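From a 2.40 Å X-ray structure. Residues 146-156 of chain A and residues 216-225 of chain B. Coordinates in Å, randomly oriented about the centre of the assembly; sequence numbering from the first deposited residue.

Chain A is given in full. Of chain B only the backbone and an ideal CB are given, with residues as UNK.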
ATOM      1  N   TRP A 146       6.574   7.426 -19.055  1.00 38.97           N
ATOM      2  CA  TRP A 146       5.382   8.101 -18.515  1.00 39.44           C
ATOM      3  C   TRP A 146       4.537   7.212 -17.613  1.00 39.48           C
ATOM      4  O   TRP A 146       4.098   7.643 -16.540  1.00 38.96           O
ATOM      5  CB  TRP A 146       4.474   8.633 -19.629  1.00 37.98           C
ATOM      6  CG  TRP A 146       5.013   9.786 -20.410  1.00 37.22           C
ATOM      7  CD1 TRP A 146       6.156  10.488 -20.160  1.00 38.09           C
ATOM      8  CD2 TRP A 146       4.465  10.325 -21.620  1.00 37.98           C
ATOM      9  NE1 TRP A 146       6.369  11.425 -21.155  1.00 39.19           N
ATOM     10  CE2 TRP A 146       5.345  11.345 -22.063  1.00 38.81           C
ATOM     11  CE3 TRP A 146       3.317  10.042 -22.378  1.00 39.38           C
ATOM     12  CZ2 TRP A 146       5.117  12.083 -23.235  1.00 39.93           C
ATOM     13  CZ3 TRP A 146       3.085  10.780 -23.557  1.00 40.69           C
ATOM     14  CH2 TRP A 146       3.985  11.786 -23.970  1.00 41.27           C
ATOM     15  N   PHE A 147       4.304   5.973 -18.040  1.00 39.75           N
ATOM     16  CA  PHE A 147       3.490   5.069 -17.244  1.00 37.91           C
ATOM     17  C   PHE A 147       4.243   4.561 -16.032  1.00 36.61           C
ATOM     18  O   PHE A 147       3.684   4.451 -14.936  1.00 34.01           O
ATOM     19  CB  PHE A 147       3.006   3.879 -18.073  1.00 41.96           C
ATOM     20  CG  PHE A 147       1.934   3.078 -17.381  1.00 42.73           C
ATOM     21  CD1 PHE A 147       0.753   3.700 -16.954  1.00 44.28           C
ATOM     22  CD2 PHE A 147       2.112   1.722 -17.118  1.00 43.01           C
ATOM     23  CE1 PHE A 147      -0.246   2.978 -16.266  1.00 45.10           C
ATOM     24  CE2 PHE A 147       1.126   0.987 -16.434  1.00 43.95           C
ATOM     25  CZ  PHE A 147      -0.058   1.621 -16.005  1.00 44.95           C
ATOM     26  N   THR A 148       5.520   4.255 -16.230  1.00 34.93           N
ATOM     27  CA  THR A 148       6.347   3.761 -15.145  1.00 34.82           C
ATOM     28  C   THR A 148       6.407   4.791 -14.013  1.00 33.46           C
ATOM     29  O   THR A 148       6.130   4.478 -12.849  1.00 30.53           O
ATOM     30  CB  THR A 148       7.783   3.452 -15.642  1.00 35.87           C
ATOM     31  OG1 THR A 148       7.726   2.495 -16.700  1.00 37.18           O
ATOM     32  CG2 THR A 148       8.624   2.878 -14.528  1.00 35.10           C
ATOM     33  N   ALA A 149       6.760   6.025 -14.364  1.00 33.09           N
ATOM     34  CA  ALA A 149       6.863   7.091 -13.380  1.00 33.36           C
ATOM     35  C   ALA A 149       5.528   7.329 -12.677  1.00 33.99           C
ATOM     36  O   ALA A 149       5.463   7.447 -11.454  1.00 34.91           O
ATOM     37  CB  ALA A 149       7.339   8.360 -14.052  1.00 32.70           C
ATOM     38  N   SER A 150       4.454   7.374 -13.449  1.00 34.82           N
ATOM     39  CA  SER A 150       3.129   7.607 -12.883  1.00 36.20           C
ATOM     40  C   SER A 150       2.672   6.502 -11.954  1.00 35.71           C
ATOM     41  O   SER A 150       2.106   6.780 -10.888  1.00 35.35           O
ATOM     42  CB  SER A 150       2.108   7.784 -14.002  1.00 38.53           C
ATOM     43  OG  SER A 150       2.401   8.956 -14.740  1.00 43.51           O
ATOM     44  N   SER A 151       2.904   5.251 -12.364  1.00 34.79           N
ATOM     45  CA  SER A 151       2.522   4.084 -11.570  1.00 32.98           C
ATOM     46  C   SER A 151       3.300   4.019 -10.281  1.00 33.26           C
ATOM     47  O   SER A 151       2.761   3.604  -9.256  1.00 33.82           O
ATOM     48  CB  SER A 151       2.759   2.789 -12.351  1.00 36.66           C
ATOM     49  OG  SER A 151       1.846   2.663 -13.426  1.00 39.79           O
ATOM     50  N   ALA A 152       4.574   4.411 -10.329  1.00 32.19           N
ATOM     51  CA  ALA A 152       5.404   4.401  -9.132  1.00 32.10           C
ATOM     52  C   ALA A 152       4.843   5.386  -8.110  1.00 33.23           C
ATOM     53  O   ALA A 152       4.715   5.052  -6.928  1.00 32.28           O
ATOM     54  CB  ALA A 152       6.856   4.760  -9.468  1.00 30.21           C
ATOM     55  N   LEU A 153       4.515   6.597  -8.558  1.00 33.82           N
ATOM     56  CA  LEU A 153       3.949   7.592  -7.640  1.00 36.52           C
ATOM     57  C   LEU A 153       2.687   7.000  -7.009  1.00 38.00           C
ATOM     58  O   LEU A 153       2.523   7.002  -5.788  1.00 36.23           O
ATOM     59  CB  LEU A 153       3.617   8.882  -8.393  1.00 34.24           C
ATOM     60  CG  LEU A 153       4.872   9.677  -8.745  1.00 34.03           C
ATOM     61  CD1 LEU A 153       4.575  10.693  -9.841  1.00 30.98           C
ATOM     62  CD2 LEU A 153       5.415  10.322  -7.475  1.00 27.81           C
HETATM   63  N   MSE A 154       1.817   6.455  -7.851  1.00 41.46           N
HETATM   64  CA  MSE A 154       0.585   5.840  -7.380  1.00 44.32           C
HETATM   65  C   MSE A 154       0.817   4.743  -6.336  1.00 44.84           C
HETATM   66  O   MSE A 154       0.216   4.753  -5.256  1.00 46.24           O
HETATM   67  CB  MSE A 154      -0.170   5.244  -8.552  1.00 47.68           C
HETATM   68  CG  MSE A 154      -1.352   4.440  -8.114  1.00 53.99           C
HETATM   69 SE   MSE A 154      -2.714   5.623  -7.475  1.00 62.58          SE
HETATM   70  CE  MSE A 154      -3.539   5.949  -9.200  1.00 60.22           C
ATOM     71  N   HIS A 155       1.673   3.782  -6.657  1.00 44.22           N
ATOM     72  CA  HIS A 155       1.941   2.694  -5.729  1.00 44.37           C
ATOM     73  C   HIS A 155       2.499   3.230  -4.422  1.00 44.33           C
ATOM     74  O   HIS A 155       2.207   2.707  -3.341  1.00 43.42           O
ATOM     75  CB  HIS A 155       2.944   1.687  -6.314  1.00 46.35           C
ATOM     76  CG  HIS A 155       2.368   0.769  -7.345  1.00 47.58           C
ATOM     77  ND1 HIS A 155       2.927   0.195  -8.436  1.00 48.97           N
ATOM     78  CD2 HIS A 155       1.079   0.286  -7.280  1.00 50.35           C
ATOM     79  CE1 HIS A 155       1.976  -0.616  -9.002  1.00 49.97           C
ATOM     80  NE2 HIS A 155       0.868  -0.544  -8.286  1.00 50.98           N
ATOM     81  N   TYR A 156       3.341   4.252  -4.508  1.00 43.97           N
ATOM     82  CA  TYR A 156       3.895   4.821  -3.292  1.00 42.05           C
ATOM     83  C   TYR A 156       2.768   5.428  -2.462  1.00 41.79           C
ATOM     84  O   TYR A 156       2.669   5.197  -1.258  1.00 40.69           O
ATOM     85  CB  TYR A 156       4.921   5.909  -3.584  1.00 40.43           C
ATOM     86  CG  TYR A 156       5.300   6.602  -2.309  1.00 40.11           C
ATOM     87  CD1 TYR A 156       6.218   6.031  -1.429  1.00 40.61           C
ATOM     88  CD2 TYR A 156       4.639   7.771  -1.911  1.00 39.46           C
ATOM     89  CE1 TYR A 156       6.467   6.601  -0.176  1.00 42.08           C
ATOM     90  CE2 TYR A 156       4.873   8.344  -0.666  1.00 40.54           C
ATOM     91  CZ  TYR A 156       5.786   7.760   0.193  1.00 41.29           C
ATOM     92  OH  TYR A 156       6.043   8.359   1.402  1.00 44.85           O
TER
ATOM     93  N   UNK B 216       8.356  -6.068 -13.153  1.00 33.02           N
ATOM     94  CA  UNK B 216       9.280  -5.097 -13.741  1.00 32.47           C
ATOM     95  C   UNK B 216       8.951  -3.673 -13.228  1.00 30.82           C
ATOM     96  O   UNK B 216       9.842  -2.886 -12.932  1.00 28.27           O
ATOM     97  CB  UNK B 216       9.206  -5.151 -15.268  1.00 32.47           C
ATOM     98  N   UNK B 217       7.661  -3.361 -13.137  1.00 30.81           N
ATOM     99  CA  UNK B 217       7.200  -2.074 -12.647  1.00 31.27           C
ATOM    100  C   UNK B 217       7.665  -1.908 -11.210  1.00 31.99           C
ATOM    101  O   UNK B 217       8.090  -0.826 -10.800  1.00 30.43           O
ATOM    102  CB  UNK B 217       5.678  -1.953 -12.751  1.00 31.27           C
ATOM    103  N   UNK B 218       7.574  -2.994 -10.451  1.00 31.09           N
ATOM    104  CA  UNK B 218       7.976  -3.002  -9.054  1.00 31.82           C
ATOM    105  C   UNK B 218       9.462  -2.629  -8.912  1.00 32.14           C
ATOM    106  O   UNK B 218       9.826  -1.761  -8.108  1.00 30.87           O
ATOM    107  CB  UNK B 218       7.707  -4.375  -8.436  1.00 31.82           C
ATOM    108  N   UNK B 219      10.305  -3.292  -9.699  1.00 29.53           N
ATOM    109  CA  UNK B 219      11.735  -3.051  -9.653  1.00 30.77           C
ATOM    110  C   UNK B 219      12.128  -1.680 -10.202  1.00 30.83           C
ATOM    111  O   UNK B 219      13.131  -1.106  -9.776  1.00 29.45           O
ATOM    112  CB  UNK B 219      12.464  -4.146 -10.434  1.00 30.77           C
ATOM    113  N   UNK B 220      11.342  -1.160 -11.141  1.00 31.06           N
ATOM    114  CA  UNK B 220      11.610   0.167 -11.700  1.00 32.41           C
ATOM    115  C   UNK B 220      11.298   1.181 -10.589  1.00 31.45           C
ATOM    116  O   UNK B 220      12.050   2.144 -10.368  1.00 30.95           O
ATOM    117  CB  UNK B 220      10.781   0.432 -12.958  1.00 32.41           C
ATOM    118  N   UNK B 221      10.204   0.927  -9.871  1.00 30.88           N
ATOM    119  CA  UNK B 221       9.801   1.801  -8.777  1.00 30.38           C
ATOM    120  C   UNK B 221      10.879   1.825  -7.713  1.00 30.50           C
ATOM    121  O   UNK B 221      11.220   2.878  -7.171  1.00 29.25           O
ATOM    122  CB  UNK B 221       8.467   1.349  -8.178  1.00 30.38           C
ATOM    123  N   UNK B 222      11.435   0.651  -7.428  1.00 30.15           N
ATOM    124  CA  UNK B 222      12.486   0.535  -6.426  1.00 30.51           C
ATOM    125  C   UNK B 222      13.687   1.366  -6.838  1.00 30.77           C
ATOM    126  O   UNK B 222      14.266   2.101  -6.039  1.00 29.33           O
ATOM    127  CB  UNK B 222      12.889  -0.927  -6.225  1.00 30.51           C
ATOM    128  N   UNK B 223      14.063   1.238  -8.105  1.00 31.16           N
ATOM    129  CA  UNK B 223      15.188   1.985  -8.617  1.00 30.15           C
ATOM    130  C   UNK B 223      14.931   3.495  -8.533  1.00 29.57           C
ATOM    131  O   UNK B 223      15.831   4.258  -8.200  1.00 29.41           O
ATOM    132  CB  UNK B 223      15.480   1.570 -10.060  1.00 30.15           C
ATOM    133  N   UNK B 224      13.705   3.919  -8.828  1.00 28.90           N
ATOM    134  CA  UNK B 224      13.343   5.328  -8.733  1.00 27.34           C
ATOM    135  C   UNK B 224      13.541   5.834  -7.302  1.00 26.89           C
ATOM    136  O   UNK B 224      14.076   6.916  -7.097  1.00 25.32           O
ATOM    137  CB  UNK B 224      11.895   5.540  -9.180  1.00 27.34           C
ATOM    138  N   UNK B 225      13.100   5.048  -6.322  1.00 26.72           N
ATOM    139  CA  UNK B 225      13.243   5.424  -4.921  1.00 28.17           C
ATOM    140  C   UNK B 225      14.734   5.459  -4.537  1.00 30.07           C
ATOM    141  O   UNK B 225      15.216   6.429  -3.924  1.00 29.10           O
ATOM    142  CB  UNK B 225      12.476   4.450  -4.024  1.00 28.17           C
TER

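The two helices cross at a steep angle, 79° between their N-to-C directions, with axes 9.4 Å apart at closest approach. So large an angle confines the contact to a short patch, and most positions of chain B lie outside it.

At position 216 the ideal CB has nothing of chain A within 5.5 Å. This contact sets no demand, and a polar or charged side chain is as acceptable as any. The residue is B:Glu216, extended with chi1 and chi2 both t and clear of chain A.

Position 217 is more demanding. Its CA-to-CB bond points sideways, and the ideal CB lies 5.4 Å from A:His155 CE1, so a short side chain would fall short of the helix. A longer one could turn into the hollow among A:Thr148, A:Ser151, A:Ala152 and A:His155. That hollow offers the carbonyl oxygen of A:Thr148, already the acceptor for A:Ala152 N one turn on but able to take a second donor, and the ring of A:His155 at its margin. A flexible side chain with a donor at its tip is indicated: glutamine, lysine or perhaps arginine. The deposited residue is B:Gln217. With chi1 t and chi2 p, its end comes nearer to chain A and fits into the hollow as a knob. B:Gln217 NE2 donates to A:Thr148 O at 3.2 Å, with an N-H...O angle of 151°. The same B:Gln217 NE2 gives its other hydrogen bond to a water at 2.7 Å, and that water is also hydrogen-bonded to A:His155 ND1 at 3.0 Å, so one amide nitrogen links two polar sites a turn or more apart on the helix. The aliphatic part contributes too, B:Gln217 CG lying at the edge of the A:His155 ring.

Positions 218 and 219 turn off the contact, and neither ideal CB has a neighbour in chain A. Many side chains would do; they are B:Phe218 and B:Leu219.

At position 220 CA-to-CB points toward chain A, and the ideal CB is already 3.6 Å from A:Thr148 CG2. A small side chain suffices, alanine or serine. B:Ala220 supplies a methyl group whose CB packs against A:Thr148 CG2 at 3.6 Å.

Position 221 marks the close crossing: its CA is 5.1 Å from the CA of A:Ala152. An ideal CB would stand 4.0 Å from A:Ala152 CB, so alanine could be considered, but glycine is the smallest choice. B:Gly221 has helical phi/psi of -61/-42, which any residue could adopt; its CA itself lies 4.2 Å from A:Ala152 CB.

Positions 222 and 223 are out of reach and leave the choice open; B:Ile222 and B:Thr223 occupy them.

Position 224 points toward chain A again, but its ideal CB is 5.1 Å from A:Ala152 CB, leaving space for leucine, methionine or isoleucine over an apolar surface. B:Leu224, chi1 m and chi2 t, brings CD1 to 3.8 Å from A:Ala152 CB.

Position 225 is beyond reach, and B:Val225 makes no contact within 4.5 Å.

Chain B 216-225: EQFLAGITLV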
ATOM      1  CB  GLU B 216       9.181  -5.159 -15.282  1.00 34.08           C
ATOM      2  CG  GLU B 216      10.152  -4.234 -16.031  1.00 37.47           C
ATOM      3  CD  GLU B 216       9.953  -4.220 -17.549  1.00 41.90           C
ATOM      4  OE1 GLU B 216       8.943  -4.775 -18.039  1.00 44.98           O
ATOM      5  OE2 GLU B 216      10.805  -3.633 -18.265  1.00 41.81           O
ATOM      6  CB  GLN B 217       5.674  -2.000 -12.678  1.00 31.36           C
ATOM      7  CG  GLN B 217       5.092  -0.757 -11.994  1.00 30.87           C
ATOM      8  CD  GLN B 217       5.627   0.546 -12.599  1.00 33.61           C
ATOM      9  OE1 GLN B 217       5.619   0.711 -13.818  1.00 35.30           O
ATOM     10  NE2 GLN B 217       6.085   1.470 -11.748  1.00 29.05           N
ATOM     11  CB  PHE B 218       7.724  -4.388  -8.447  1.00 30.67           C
ATOM     12  CG  PHE B 218       8.190  -4.517  -7.025  1.00 32.02           C
ATOM     13  CD1 PHE B 218       7.628  -3.731  -6.020  1.00 31.34           C
ATOM     14  CD2 PHE B 218       9.183  -5.433  -6.684  1.00 30.55           C
ATOM     15  CE1 PHE B 218       8.043  -3.860  -4.697  1.00 32.24           C
ATOM     16  CE2 PHE B 218       9.609  -5.571  -5.363  1.00 30.34           C
ATOM     17  CZ  PHE B 218       9.038  -4.783  -4.365  1.00 32.29           C
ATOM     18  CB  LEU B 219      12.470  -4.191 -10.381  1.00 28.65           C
ATOM     19  CG  LEU B 219      12.284  -5.482  -9.562  1.00 27.82           C
ATOM     20  CD1 LEU B 219      12.819  -6.690 -10.309  1.00 26.73           C
ATOM     21  CD2 LEU B 219      12.980  -5.322  -8.201  1.00 23.52           C
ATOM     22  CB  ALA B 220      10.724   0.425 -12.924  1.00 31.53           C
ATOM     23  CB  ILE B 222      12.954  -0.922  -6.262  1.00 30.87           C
ATOM     24  CG1 ILE B 222      11.876  -1.745  -5.553  1.00 30.69           C
ATOM     25  CG2 ILE B 222      14.297  -0.955  -5.533  1.00 27.46           C
ATOM     26  CD1 ILE B 222      11.631  -1.324  -4.121  1.00 29.70           C
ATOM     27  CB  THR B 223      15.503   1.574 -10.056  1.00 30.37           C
ATOM     28  OG1 THR B 223      15.807   0.172 -10.081  1.00 33.14           O
ATOM     29  CG2 THR B 223      16.712   2.350 -10.583  1.00 27.57           C
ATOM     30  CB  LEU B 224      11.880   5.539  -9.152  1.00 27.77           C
ATOM     31  CG  LEU B 224      11.679   5.574 -10.666  1.00 27.45           C
ATOM     32  CD1 LEU B 224      10.215   5.493 -10.978  1.00 27.72           C
ATOM     33  CD2 LEU B 224      12.313   6.828 -11.237  1.00 24.51           C
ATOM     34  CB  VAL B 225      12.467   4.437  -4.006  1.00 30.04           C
ATOM     35  CG1 VAL B 225      12.726   4.757  -2.543  1.00 31.45           C
ATOM     36  CG2 VAL B 225      10.975   4.518  -4.298  1.00 26.96           C
TER
HETATM   37  O   HOH W   1       5.727   0.995  -9.087  1.00 33.99           O
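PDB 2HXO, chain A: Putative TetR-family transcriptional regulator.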